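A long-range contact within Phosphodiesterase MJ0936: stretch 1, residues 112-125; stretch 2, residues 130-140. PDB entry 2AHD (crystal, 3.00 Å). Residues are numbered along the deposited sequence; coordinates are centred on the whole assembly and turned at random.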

ATOM      1  N   LEU A 112     -15.853   9.225   7.060  1.00 79.92           N
ATOM      2  CA  LEU A 112     -15.321  10.464   6.517  1.00 78.82           C
ATOM      3  C   LEU A 112     -14.449  10.153   5.314  1.00 78.25           C
ATOM      4  O   LEU A 112     -13.959  11.061   4.648  1.00 78.91           O
ATOM      5  CB  LEU A 112     -14.506  11.194   7.581  1.00 79.65           C
ATOM      6  CG  LEU A 112     -15.302  11.567   8.830  1.00 80.50           C
ATOM      7  CD1 LEU A 112     -14.386  12.099   9.914  1.00 79.55           C
ATOM      8  CD2 LEU A 112     -16.343  12.595   8.453  1.00 81.31           C
ATOM      9  N   TYR A 113     -14.261   8.864   5.034  1.00 77.29           N
ATOM     10  CA  TYR A 113     -13.434   8.432   3.907  1.00 76.89           C
ATOM     11  C   TYR A 113     -14.173   7.465   3.008  1.00 76.34           C
ATOM     12  O   TYR A 113     -15.028   6.712   3.459  1.00 75.59           O
ATOM     13  CB  TYR A 113     -12.163   7.752   4.408  1.00 77.00           C
ATOM     14  CG  TYR A 113     -11.294   8.629   5.265  1.00 75.90           C
ATOM     15  CD1 TYR A 113     -10.386   9.521   4.690  1.00 75.11           C
ATOM     16  CD2 TYR A 113     -11.388   8.577   6.658  1.00 74.43           C
ATOM     17  CE1 TYR A 113      -9.589  10.336   5.482  1.00 74.96           C
ATOM     18  CE2 TYR A 113     -10.599   9.388   7.459  1.00 74.18           C
ATOM     19  CZ  TYR A 113      -9.698  10.264   6.866  1.00 74.74           C
ATOM     20  OH  TYR A 113      -8.892  11.046   7.658  1.00 75.19           O
ATOM     21  N   ASP A 114     -13.818   7.482   1.731  1.00 76.66           N
ATOM     22  CA  ASP A 114     -14.449   6.609   0.746  1.00 77.00           C
ATOM     23  C   ASP A 114     -13.785   5.244   0.731  1.00 76.00           C
ATOM     24  O   ASP A 114     -14.448   4.209   0.589  1.00 74.21           O
ATOM     25  CB  ASP A 114     -14.355   7.243  -0.646  1.00 77.64           C
ATOM     26  CG  ASP A 114     -15.193   8.493  -0.767  1.00 78.33           C
ATOM     27  OD1 ASP A 114     -16.436   8.375  -0.708  1.00 79.20           O
ATOM     28  OD2 ASP A 114     -14.613   9.589  -0.911  1.00 78.11           O
ATOM     29  N   VAL A 115     -12.465   5.269   0.889  1.00 74.32           N
ATOM     30  CA  VAL A 115     -11.658   4.064   0.884  1.00 71.89           C
ATOM     31  C   VAL A 115     -10.765   4.033   2.108  1.00 70.08           C
ATOM     32  O   VAL A 115     -10.340   5.074   2.583  1.00 70.06           O
ATOM     33  CB  VAL A 115     -10.774   4.025  -0.375  1.00 72.08           C
ATOM     34  CG1 VAL A 115     -10.124   2.664  -0.522  1.00 71.51           C
ATOM     35  CG2 VAL A 115     -11.616   4.364  -1.602  1.00 72.97           C
ATOM     36  N   VAL A 116     -10.511   2.837   2.631  1.00 69.11           N
ATOM     37  CA  VAL A 116      -9.619   2.658   3.781  1.00 66.95           C
ATOM     38  C   VAL A 116      -8.712   1.478   3.460  1.00 66.22           C
ATOM     39  O   VAL A 116      -9.165   0.352   3.305  1.00 66.16           O
ATOM     40  CB  VAL A 116     -10.380   2.373   5.083  1.00 65.11           C
ATOM     41  CG1 VAL A 116      -9.406   2.202   6.214  1.00 63.88           C
ATOM     42  CG2 VAL A 116     -11.309   3.514   5.395  1.00 64.62           C
ATOM     43  N   ILE A 117      -7.423   1.760   3.338  1.00 65.55           N
ATOM     44  CA  ILE A 117      -6.433   0.753   3.002  1.00 64.59           C
ATOM     45  C   ILE A 117      -5.503   0.474   4.178  1.00 64.50           C
ATOM     46  O   ILE A 117      -5.092   1.397   4.873  1.00 65.67           O
ATOM     47  CB  ILE A 117      -5.605   1.224   1.807  1.00 64.38           C
ATOM     48  CG1 ILE A 117      -6.543   1.601   0.656  1.00 62.56           C
ATOM     49  CG2 ILE A 117      -4.618   0.143   1.400  1.00 65.46           C
ATOM     50  CD1 ILE A 117      -5.836   2.138  -0.546  1.00 60.62           C
ATOM     51  N   TYR A 118      -5.163  -0.793   4.397  1.00 63.67           N
ATOM     52  CA  TYR A 118      -4.285  -1.157   5.508  1.00 62.76           C
ATOM     53  C   TYR A 118      -3.674  -2.531   5.292  1.00 61.69           C
ATOM     54  O   TYR A 118      -4.153  -3.287   4.467  1.00 62.25           O
ATOM     55  CB  TYR A 118      -5.077  -1.148   6.814  1.00 62.98           C
ATOM     56  CG  TYR A 118      -6.006  -2.319   6.939  1.00 62.79           C
ATOM     57  CD1 TYR A 118      -5.667  -3.417   7.720  1.00 63.30           C
ATOM     58  CD2 TYR A 118      -7.202  -2.354   6.239  1.00 63.64           C
ATOM     59  CE1 TYR A 118      -6.494  -4.519   7.802  1.00 64.56           C
ATOM     60  CE2 TYR A 118      -8.043  -3.451   6.308  1.00 64.99           C
ATOM     61  CZ  TYR A 118      -7.685  -4.531   7.094  1.00 65.76           C
ATOM     62  OH  TYR A 118      -8.531  -5.610   7.195  1.00 65.56           O
ATOM     63  N   GLY A 119      -2.616  -2.846   6.033  1.00 61.54           N
ATOM     64  CA  GLY A 119      -1.972  -4.143   5.898  1.00 61.88           C
ATOM     65  C   GLY A 119      -1.770  -4.767   7.263  1.00 61.96           C
ATOM     66  O   GLY A 119      -2.725  -4.928   8.016  1.00 63.12           O
ATOM     67  N   HIS A 120      -0.535  -5.137   7.578  1.00 61.45           N
ATOM     68  CA  HIS A 120      -0.199  -5.705   8.885  1.00 61.83           C
ATOM     69  C   HIS A 120      -0.688  -7.095   9.225  1.00 61.99           C
ATOM     70  O   HIS A 120       0.061  -7.886   9.781  1.00 61.60           O
ATOM     71  CB  HIS A 120      -0.664  -4.773   9.989  1.00 62.47           C
ATOM     72  CG  HIS A 120      -0.418  -5.300  11.365  1.00 63.27           C
ATOM     73  ND1 HIS A 120       0.811  -5.771  11.773  1.00 63.67           N
ATOM     74  CD2 HIS A 120      -1.228  -5.379  12.444  1.00 62.97           C
ATOM     75  CE1 HIS A 120       0.751  -6.113  13.045  1.00 62.34           C
ATOM     76  NE2 HIS A 120      -0.475  -5.884  13.477  1.00 63.43           N
ATOM     77  N   THR A 121      -1.947  -7.386   8.921  1.00 63.17           N
ATOM     78  CA  THR A 121      -2.511  -8.691   9.224  1.00 63.16           C
ATOM     79  C   THR A 121      -2.032  -9.759   8.272  1.00 64.22           C
ATOM     80  O   THR A 121      -2.031 -10.933   8.618  1.00 64.84           O
ATOM     81  CB  THR A 121      -4.041  -8.667   9.179  1.00 62.67           C
ATOM     82  OG1 THR A 121      -4.474  -8.319   7.861  1.00 62.73           O
ATOM     83  CG2 THR A 121      -4.584  -7.660  10.177  1.00 63.03           C
ATOM     84  N   HIS A 122      -1.610  -9.356   7.078  1.00 65.74           N
ATOM     85  CA  HIS A 122      -1.153 -10.313   6.075  1.00 67.04           C
ATOM     86  C   HIS A 122      -2.404 -10.995   5.520  1.00 67.89           C
ATOM     87  O   HIS A 122      -2.340 -11.791   4.590  1.00 66.54           O
ATOM     88  CB  HIS A 122      -0.233 -11.365   6.708  1.00 67.51           C
ATOM     89  CG  HIS A 122       1.148 -10.875   7.017  1.00 66.92           C
ATOM     90  ND1 HIS A 122       2.219 -11.097   6.180  1.00 67.49           N
ATOM     91  CD2 HIS A 122       1.640 -10.199   8.080  1.00 67.30           C
ATOM     92  CE1 HIS A 122       3.311 -10.582   6.714  1.00 67.04           C
ATOM     93  NE2 HIS A 122       2.988 -10.031   7.868  1.00 67.54           N
ATOM     94  N   GLU A 123      -3.547 -10.669   6.109  1.00 69.99           N
ATOM     95  CA  GLU A 123      -4.820 -11.234   5.686  1.00 71.50           C
ATOM     96  C   GLU A 123      -5.497 -10.346   4.667  1.00 71.49           C
ATOM     97  O   GLU A 123      -6.137  -9.372   5.031  1.00 71.02           O
ATOM     98  CB  GLU A 123      -5.750 -11.405   6.887  1.00 73.37           C
ATOM     99  CG  GLU A 123      -5.261 -12.403   7.915  1.00 77.31           C
ATOM    100  CD  GLU A 123      -5.043 -13.791   7.331  1.00 80.01           C
ATOM    101  OE1 GLU A 123      -4.650 -14.701   8.088  1.00 81.28           O
ATOM    102  OE2 GLU A 123      -5.264 -13.981   6.115  1.00 82.74           O
ATOM    103  N   ARG A 124      -5.357 -10.687   3.393  1.00 72.34           N
ATOM    104  CA  ARG A 124      -5.970  -9.914   2.324  1.00 72.83           C
ATOM    105  C   ARG A 124      -7.492  -9.915   2.421  1.00 73.94           C
ATOM    106  O   ARG A 124      -8.118 -10.968   2.462  1.00 73.88           O
ATOM    107  CB  ARG A 124      -5.573 -10.490   0.969  1.00 72.22           C
ATOM    108  CG  ARG A 124      -6.141 -11.861   0.721  1.00 70.82           C
ATOM    109  CD  ARG A 124      -5.662 -12.476  -0.566  1.00 69.98           C
ATOM    110  NE  ARG A 124      -6.190 -13.828  -0.690  1.00 70.75           N
ATOM    111  CZ  ARG A 124      -5.840 -14.845   0.092  1.00 71.88           C
ATOM    112  NH1 ARG A 124      -4.948 -14.669   1.053  1.00 72.60           N
ATOM    113  NH2 ARG A 124      -6.395 -16.036  -0.071  1.00 71.97           N
ATOM    114  N   VAL A 125      -8.083  -8.724   2.463  1.00 75.93           N
ATOM    115  CA  VAL A 125      -9.535  -8.585   2.519  1.00 76.32           C
ATOM    116  C   VAL A 125      -9.934  -7.466   1.566  1.00 77.97           C
ATOM    117  O   VAL A 125      -9.115  -6.626   1.195  1.00 76.90           O
ATOM    118  CB  VAL A 125     -10.041  -8.241   3.916  1.00 74.14           C
ATOM    119  CG1 VAL A 125      -9.888  -6.770   4.171  1.00 73.55           C
ATOM    120  CG2 VAL A 125     -11.477  -8.655   4.047  1.00 73.15           C
ATOM    121  N   ASP A 130     -20.781  -0.087   4.774  1.00 90.26           N
ATOM    122  CA  ASP A 130     -21.520   1.178   4.759  1.00 90.78           C
ATOM    123  C   ASP A 130     -21.050   2.134   3.684  1.00 90.27           C
ATOM    124  O   ASP A 130     -20.971   3.339   3.906  1.00 90.56           O
ATOM    125  CB  ASP A 130     -21.427   1.862   6.120  1.00 92.85           C
ATOM    126  CG  ASP A 130     -21.930   0.981   7.242  1.00 95.54           C
ATOM    127  OD1 ASP A 130     -23.061   0.460   7.104  1.00 96.49           O
ATOM    128  OD2 ASP A 130     -21.200   0.811   8.255  1.00 97.23           O
ATOM    129  N   ASP A 131     -20.753   1.586   2.513  1.00 89.63           N
ATOM    130  CA  ASP A 131     -20.279   2.376   1.382  1.00 89.30           C
ATOM    131  C   ASP A 131     -18.853   2.873   1.558  1.00 87.65           C
ATOM    132  O   ASP A 131     -18.439   3.864   0.944  1.00 87.92           O
ATOM    133  CB  ASP A 131     -21.219   3.548   1.111  1.00 92.16           C
ATOM    134  CG  ASP A 131     -22.499   3.107   0.424  1.00 94.72           C
ATOM    135  OD1 ASP A 131     -22.412   2.587  -0.718  1.00 95.46           O
ATOM    136  OD2 ASP A 131     -23.583   3.271   1.033  1.00 96.13           O
ATOM    137  N   VAL A 132     -18.110   2.175   2.412  1.00 84.98           N
ATOM    138  CA  VAL A 132     -16.714   2.479   2.646  1.00 81.20           C
ATOM    139  C   VAL A 132     -15.986   1.282   2.042  1.00 79.70           C
ATOM    140  O   VAL A 132     -16.287   0.140   2.372  1.00 80.09           O
ATOM    141  CB  VAL A 132     -16.392   2.559   4.142  1.00 80.37           C
ATOM    142  CG1 VAL A 132     -15.021   3.168   4.333  1.00 80.48           C
ATOM    143  CG2 VAL A 132     -17.449   3.364   4.866  1.00 78.99           C
ATOM    144  N   LEU A 133     -15.058   1.537   1.132  1.00 77.30           N
ATOM    145  CA  LEU A 133     -14.312   0.458   0.510  1.00 74.87           C
ATOM    146  C   LEU A 133     -13.096   0.143   1.384  1.00 73.10           C
ATOM    147  O   LEU A 133     -12.158   0.934   1.466  1.00 72.57           O
ATOM    148  CB  LEU A 133     -13.870   0.873  -0.894  1.00 76.25           C
ATOM    149  CG  LEU A 133     -14.053  -0.192  -1.976  1.00 77.64           C
ATOM    150  CD1 LEU A 133     -13.089  -1.355  -1.757  1.00 78.57           C
ATOM    151  CD2 LEU A 133     -15.491  -0.676  -1.943  1.00 77.30           C
ATOM    152  N   VAL A 134     -13.129  -1.016   2.040  1.00 70.55           N
ATOM    153  CA  VAL A 134     -12.052  -1.451   2.925  1.00 66.55           C
ATOM    154  C   VAL A 134     -11.133  -2.426   2.216  1.00 64.04           C
ATOM    155  O   VAL A 134     -11.552  -3.511   1.841  1.00 64.03           O
ATOM    156  CB  VAL A 134     -12.622  -2.121   4.172  1.00 65.52           C
ATOM    157  CG1 VAL A 134     -11.500  -2.519   5.093  1.00 66.11           C
ATOM    158  CG2 VAL A 134     -13.573  -1.174   4.870  1.00 63.99           C
ATOM    159  N   ILE A 135      -9.871  -2.048   2.062  1.00 62.19           N
ATOM    160  CA  ILE A 135      -8.923  -2.889   1.352  1.00 61.57           C
ATOM    161  C   ILE A 135      -7.608  -3.239   2.044  1.00 60.23           C
ATOM    162  O   ILE A 135      -6.906  -2.374   2.548  1.00 61.08           O
ATOM    163  CB  ILE A 135      -8.561  -2.250  -0.007  1.00 63.00           C
ATOM    164  CG1 ILE A 135      -9.831  -2.019  -0.832  1.00 63.35           C
ATOM    165  CG2 ILE A 135      -7.566  -3.136  -0.762  1.00 62.55           C
ATOM    166  CD1 ILE A 135      -9.590  -1.226  -2.104  1.00 64.39           C
ATOM    167  N   ASN A 136      -7.287  -4.526   2.053  1.00 58.18           N
ATOM    168  CA  ASN A 136      -6.035  -5.024   2.603  1.00 55.23           C
ATOM    169  C   ASN A 136      -5.512  -5.802   1.410  1.00 53.00           C
ATOM    170  O   ASN A 136      -6.102  -6.788   0.992  1.00 52.45           O
ATOM    171  CB  ASN A 136      -6.269  -5.963   3.791  1.00 54.38           C
ATOM    172  CG  ASN A 136      -4.969  -6.420   4.444  1.00 53.58           C
ATOM    173  OD1 ASN A 136      -3.978  -6.731   3.768  1.00 51.58           O
ATOM    174  ND2 ASN A 136      -4.973  -6.478   5.769  1.00 53.72           N
ATOM    175  N   PRO A 137      -4.418  -5.343   0.820  1.00 51.56           N
ATOM    176  CA  PRO A 137      -3.873  -6.042  -0.340  1.00 52.49           C
ATOM    177  C   PRO A 137      -3.297  -7.420  -0.070  1.00 54.27           C
ATOM    178  O   PRO A 137      -3.017  -8.171  -1.008  1.00 54.58           O
ATOM    179  CB  PRO A 137      -2.820  -5.069  -0.858  1.00 52.19           C
ATOM    180  CG  PRO A 137      -2.370  -4.377   0.377  1.00 51.71           C
ATOM    181  CD  PRO A 137      -3.645  -4.132   1.122  1.00 50.60           C
ATOM    182  N   GLY A 138      -3.130  -7.765   1.205  1.00 56.06           N
ATOM    183  CA  GLY A 138      -2.541  -9.048   1.527  1.00 55.75           C
ATOM    184  C   GLY A 138      -1.034  -8.861   1.592  1.00 56.33           C
ATOM    185  O   GLY A 138      -0.539  -7.754   1.416  1.00 56.95           O
ATOM    186  N   GLU A 139      -0.295  -9.940   1.822  1.00 56.64           N
ATOM    187  CA  GLU A 139       1.153  -9.870   1.941  1.00 56.45           C
ATOM    188  C   GLU A 139       1.859 -10.119   0.628  1.00 57.52           C
ATOM    189  O   GLU A 139       1.644 -11.129  -0.036  1.00 59.38           O
ATOM    190  CB  GLU A 139       1.626 -10.886   2.973  1.00 57.51           C
ATOM    191  CG  GLU A 139       1.036 -12.261   2.759  1.00 58.05           C
ATOM    192  CD  GLU A 139       1.685 -13.319   3.601  1.00 59.15           C
ATOM    193  OE1 GLU A 139       1.344 -14.502   3.425  1.00 58.80           O
ATOM    194  OE2 GLU A 139       2.539 -12.975   4.432  1.00 59.78           O
ATOM    195  N   CYS A 140       2.722  -9.195   0.249  1.00 57.35           N
ATOM    196  CA  CYS A 140       3.454  -9.335  -0.988  1.00 56.75           C
ATOM    197  C   CYS A 140       4.488 -10.459  -0.889  1.00 55.82           C
ATOM    198  O   CYS A 140       4.782 -11.122  -1.876  1.00 56.07           O
ATOM    199  CB  CYS A 140       4.123  -8.009  -1.325  1.00 57.43           C
ATOM    200  SG  CYS A 140       4.912  -7.961  -2.928  1.00 60.39           S
TER

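Backbone hydrogen bonding sets the framework. The strands around V115-I117 and V134-N136 run parallel, their axes 15° apart and 4.7 Å at closest approach. The ladder alternates as parallel pairing requires: L133 N donates to D114 O (2.8 Å, 173°), V116 N to L133 O (2.8 Å, 162°), I135 N to V116 O (2.8 Å, 172°) and Y118 N to I135 O (3.0 Å, 154°). Short CA-H...O contacts reinforce it, such as N136 CA to Y118 O at 3.2 Å. Beyond the intervening loop, V125 pairs antiparallel with N136: N136 N donates to V125 O (2.9 Å, 170°) and V125 N to N136 O (3.1 Å, 138°). The backbone of N136 is thus engaged by both V125 and Y118.

Apolar packing fills both faces of the sheet. V115, I117, L133 and I135 share one face, where V115 CG1 lies 4.2 Å from I135 CD1. V116 and V134 point to the other face; V116 CG2 meets V132 CG1 at 3.9 Å, and Y118 CE2 meets V134 CG1 at 3.8 Å. The buried V115, V116, I117, V134 and I135 are beta-branched, which suits extended strand positions. N136 CB sits over the Y118 ring face, 4.1 Å from the centroid and 22° off its normal, while V134 CG1 lies at the ring edge.

Polar side chains secure the loops. N136, with 126 Å² covered, the largest share here, makes a weak bond from ND2 to T121 OG1 (2.8 Å, 116°); its OD1 accepts from G138 N at 2.9 Å, bracing the chain just after its strand. H122 ND1 donates to E139 OE2 (2.6 Å, 147°), the carboxylate oxygen lying near the imidazole plane.

Close approach to R124 suits glycine at 138: G138 CA is 3.4 Å from R124 CB, and an ideal CB would fall 2.7 Å from that R124 CB. Its phi/psi of 89/-177° independently calls for glycine. Altogether 866 Å² is buried.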